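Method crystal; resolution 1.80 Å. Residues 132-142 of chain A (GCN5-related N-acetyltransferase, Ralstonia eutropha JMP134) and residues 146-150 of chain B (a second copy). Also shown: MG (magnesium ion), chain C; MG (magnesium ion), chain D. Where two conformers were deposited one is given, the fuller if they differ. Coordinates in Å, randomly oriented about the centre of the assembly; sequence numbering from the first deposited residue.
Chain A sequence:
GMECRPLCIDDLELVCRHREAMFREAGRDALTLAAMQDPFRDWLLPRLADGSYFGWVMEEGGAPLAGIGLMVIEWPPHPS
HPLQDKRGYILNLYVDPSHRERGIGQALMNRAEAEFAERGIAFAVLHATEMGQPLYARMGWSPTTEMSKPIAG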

# COMPACT_ATOMS: atom_id res chain seq x y z
N GLY A 132 1.57 5.26 -17.69
CA GLY A 132 2.51 6.03 -16.87
C GLY A 132 3.83 5.33 -16.62
O GLY A 132 4.85 5.98 -16.39
N GLN A 133 3.82 3.99 -16.66
CA GLN A 133 4.96 3.19 -16.23
C GLN A 133 6.32 3.56 -16.86
O GLN A 133 7.33 3.57 -16.15
CB GLN A 133 4.65 1.70 -16.44
CG GLN A 133 5.81 0.75 -16.16
CD GLN A 133 6.81 0.66 -17.31
OE1 GLN A 133 6.43 0.69 -18.48
NE2 GLN A 133 8.09 0.54 -16.97
N PRO A 134 6.37 3.86 -18.17
CA PRO A 134 7.69 4.17 -18.75
C PRO A 134 8.32 5.45 -18.17
O PRO A 134 9.52 5.49 -17.95
CB PRO A 134 7.40 4.33 -20.25
CG PRO A 134 6.05 3.73 -20.47
CD PRO A 134 5.30 3.89 -19.19
N LEU A 135 7.50 6.46 -17.93
CA LEU A 135 7.97 7.69 -17.28
C LEU A 135 8.48 7.38 -15.88
O LEU A 135 9.55 7.84 -15.49
CB LEU A 135 6.84 8.73 -17.22
CG LEU A 135 7.12 9.98 -16.36
CD1 LEU A 135 8.32 10.76 -16.93
CD2 LEU A 135 5.88 10.84 -16.25
N TYR A 136 7.72 6.60 -15.12
CA TYR A 136 8.12 6.34 -13.74
C TYR A 136 9.45 5.59 -13.73
O TYR A 136 10.35 5.92 -12.96
CB TYR A 136 7.03 5.60 -12.95
CG TYR A 136 5.66 6.23 -13.06
CD1 TYR A 136 5.49 7.62 -13.12
CD2 TYR A 136 4.51 5.43 -13.14
CE1 TYR A 136 4.23 8.19 -13.24
CE2 TYR A 136 3.25 5.99 -13.26
CZ TYR A 136 3.11 7.37 -13.31
OH TYR A 136 1.85 7.91 -13.45
N ALA A 137 9.58 4.60 -14.61
CA ALA A 137 10.81 3.85 -14.70
C ALA A 137 11.97 4.77 -15.05
O ALA A 137 13.04 4.66 -14.45
CB ALA A 137 10.69 2.75 -15.70
N ARG A 138 11.76 5.67 -16.01
CA ARG A 138 12.78 6.66 -16.38
C ARG A 138 13.18 7.52 -15.19
O ARG A 138 14.34 7.93 -15.07
CB ARG A 138 12.27 7.60 -17.48
CG ARG A 138 12.25 7.01 -18.88
CD ARG A 138 12.01 8.08 -19.95
NE ARG A 138 10.60 8.45 -20.11
CZ ARG A 138 10.06 9.64 -19.85
NH1 ARG A 138 10.80 10.67 -19.42
NH2 ARG A 138 8.75 9.82 -20.05
N MSE A 139 12.21 7.80 -14.32
CA MSE A 139 12.43 8.63 -13.15
C MSE A 139 12.91 7.85 -11.92
O MSE A 139 12.95 8.41 -10.82
CB MSE A 139 11.15 9.39 -12.83
CG MSE A 139 10.70 10.39 -13.90
SE MSE A 139 9.13 11.35 -13.25
CE MSE A 139 10.02 12.32 -11.79
N GLY A 140 13.29 6.59 -12.10
CA GLY A 140 13.95 5.82 -11.05
C GLY A 140 13.03 5.04 -10.13
O GLY A 140 13.43 4.61 -9.04
N TRP A 141 11.78 4.86 -10.58
CA TRP A 141 10.81 4.03 -9.87
C TRP A 141 11.00 2.57 -10.28
O TRP A 141 11.33 2.27 -11.44
CB TRP A 141 9.38 4.50 -10.12
CG TRP A 141 9.10 5.86 -9.54
CD1 TRP A 141 9.50 7.06 -10.05
CD2 TRP A 141 8.38 6.14 -8.35
NE1 TRP A 141 9.07 8.08 -9.23
CE2 TRP A 141 8.40 7.54 -8.16
CE3 TRP A 141 7.74 5.34 -7.38
CZ2 TRP A 141 7.78 8.15 -7.07
CZ3 TRP A 141 7.13 5.95 -6.32
CH2 TRP A 141 7.16 7.34 -6.16
N SER A 142 10.83 1.67 -9.31
CA SER A 142 10.97 0.23 -9.54
C SER A 142 9.69 -0.51 -9.19
O SER A 142 9.04 -0.18 -8.21
CB SER A 142 12.08 -0.36 -8.67
OG SER A 142 13.33 0.25 -8.92
N GLU B 146 2.12 -1.67 -8.53
CA GLU B 146 2.84 -0.83 -7.59
C GLU B 146 4.30 -0.67 -7.98
O GLU B 146 4.96 -1.62 -8.43
CB GLU B 146 2.73 -1.39 -6.17
CG GLU B 146 3.27 -0.44 -5.13
CD GLU B 146 3.20 -1.00 -3.74
OE1 GLU B 146 3.93 -1.95 -3.42
OE2 GLU B 146 2.40 -0.48 -2.97
N MSE B 147 4.80 0.55 -7.81
CA MSE B 147 6.19 0.86 -7.99
C MSE B 147 6.63 1.71 -6.80
O MSE B 147 5.80 2.32 -6.13
CB MSE B 147 6.41 1.63 -9.30
CG MSE B 147 5.89 0.90 -10.54
SE MSE B 147 6.14 1.90 -12.15
CE MSE B 147 8.01 1.59 -12.39
N SER B 148 7.93 1.74 -6.57
CA SER B 148 8.49 2.43 -5.43
C SER B 148 9.76 3.20 -5.78
O SER B 148 10.41 2.92 -6.80
CB SER B 148 8.79 1.43 -4.31
OG SER B 148 9.89 0.57 -4.62
N LYS B 149 10.11 4.16 -4.92
CA LYS B 149 11.31 4.94 -5.07
C LYS B 149 11.79 5.48 -3.71
O LYS B 149 10.99 6.01 -2.94
CB LYS B 149 11.07 6.11 -6.02
CG LYS B 149 12.29 6.93 -6.30
CD LYS B 149 12.02 8.07 -7.25
CE LYS B 149 13.28 8.84 -7.54
NZ LYS B 149 13.06 9.94 -8.55
N PRO B 150 13.08 5.31 -3.40
CA PRO B 150 13.61 5.99 -2.23
C PRO B 150 13.59 7.49 -2.48
O PRO B 150 13.89 7.94 -3.59
CB PRO B 150 15.04 5.48 -2.14
CG PRO B 150 15.01 4.18 -2.90
CD PRO B 150 14.12 4.46 -4.03
MG MG C . 0.38 -0.75 -2.85
MG MG D . 1.73 -1.89 -1.49
O HOH W 1 13.60 2.44 -7.31
O HOH W 2 -0.03 -0.04 -0.88
O HOH W 3 0.57 -0.64 -0.23

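Strands from two copies of a protein often pair at an interface by exchanging main-chain hydrogen bonds, while side chains pack around that short ladder. The contact between residues 132-142 of chain A and strand 146-150 of chain B of this acetyltransferase illustrates the principle, burying 504 Å² in all.

Along chain A, the helix supplies an apolar wall. The aliphatic part of Q133(A) borders the selenomethionine M147(B), its CG lying 4.2 Å from M147(B) SE. One turn on, Y136(A) points its CA-to-CB bond toward the strand and brings CB to 3.9 Å from M147(B) SE. The selenium sits at the edge of the tyrosine ring, near its plane, 5.3 Å from SE to the Y136(A) ring centroid. A137(A) points its CA-to-CB bond away and meets the strand through its backbone, with N 4.1 Å from M147(B) CE; its CB, at 4.4 Å from M147(B) CE, adds a looser contact. An unbranched, flexible side chain suits this site: M147(B), in an m, t, p conformation, reaches between helix and loop and is covered more extensively than any other residue of the two stretches.

At M139(A) the chain leaves helical geometry, and its carbonyl becomes available to a partner across the interface. K149(B), fully extended with all four chi angles t, delivers NZ to M139(A) O in a 2.7 Å hydrogen bond. G140(A) then turns the chain with phi/psi of 90/17, where a CB would be jammed against the preceding carbonyl oxygen; glycine meets this demand.

The turn leads into W141(A), whose buried indole provides a broad platform for the lysine's methylenes. K149(B) CB lies 3.6 Å from the centroid of the six-membered ring of W141(A), only 13° off the normal, a CH-pi contact. W141(A) CB also packs 3.9 Å from M147(B) CE, closing the apolar pocket begun by the helix.

S142(A) completes the junction as an antiparallel bridge with S148(B). S142(A) N donates to S148(B) O, and S148(B) N donates to S142(A) O, both at 2.8 Å. Close CA-H...O contacts flank the pair, from W141(A) CA to S148(B) O at 3.3 Å and from M147(B) CA to S142(A) O at 3.0 Å. The two serine side chains share one face of the sheet, and small polar groups suit this less enclosed margin. A water accepts from S142(A) OG at 2.7 Å and donates to G140(A) O at 2.8 Å and S148(B) O at 3.3 Å, bridging the chains.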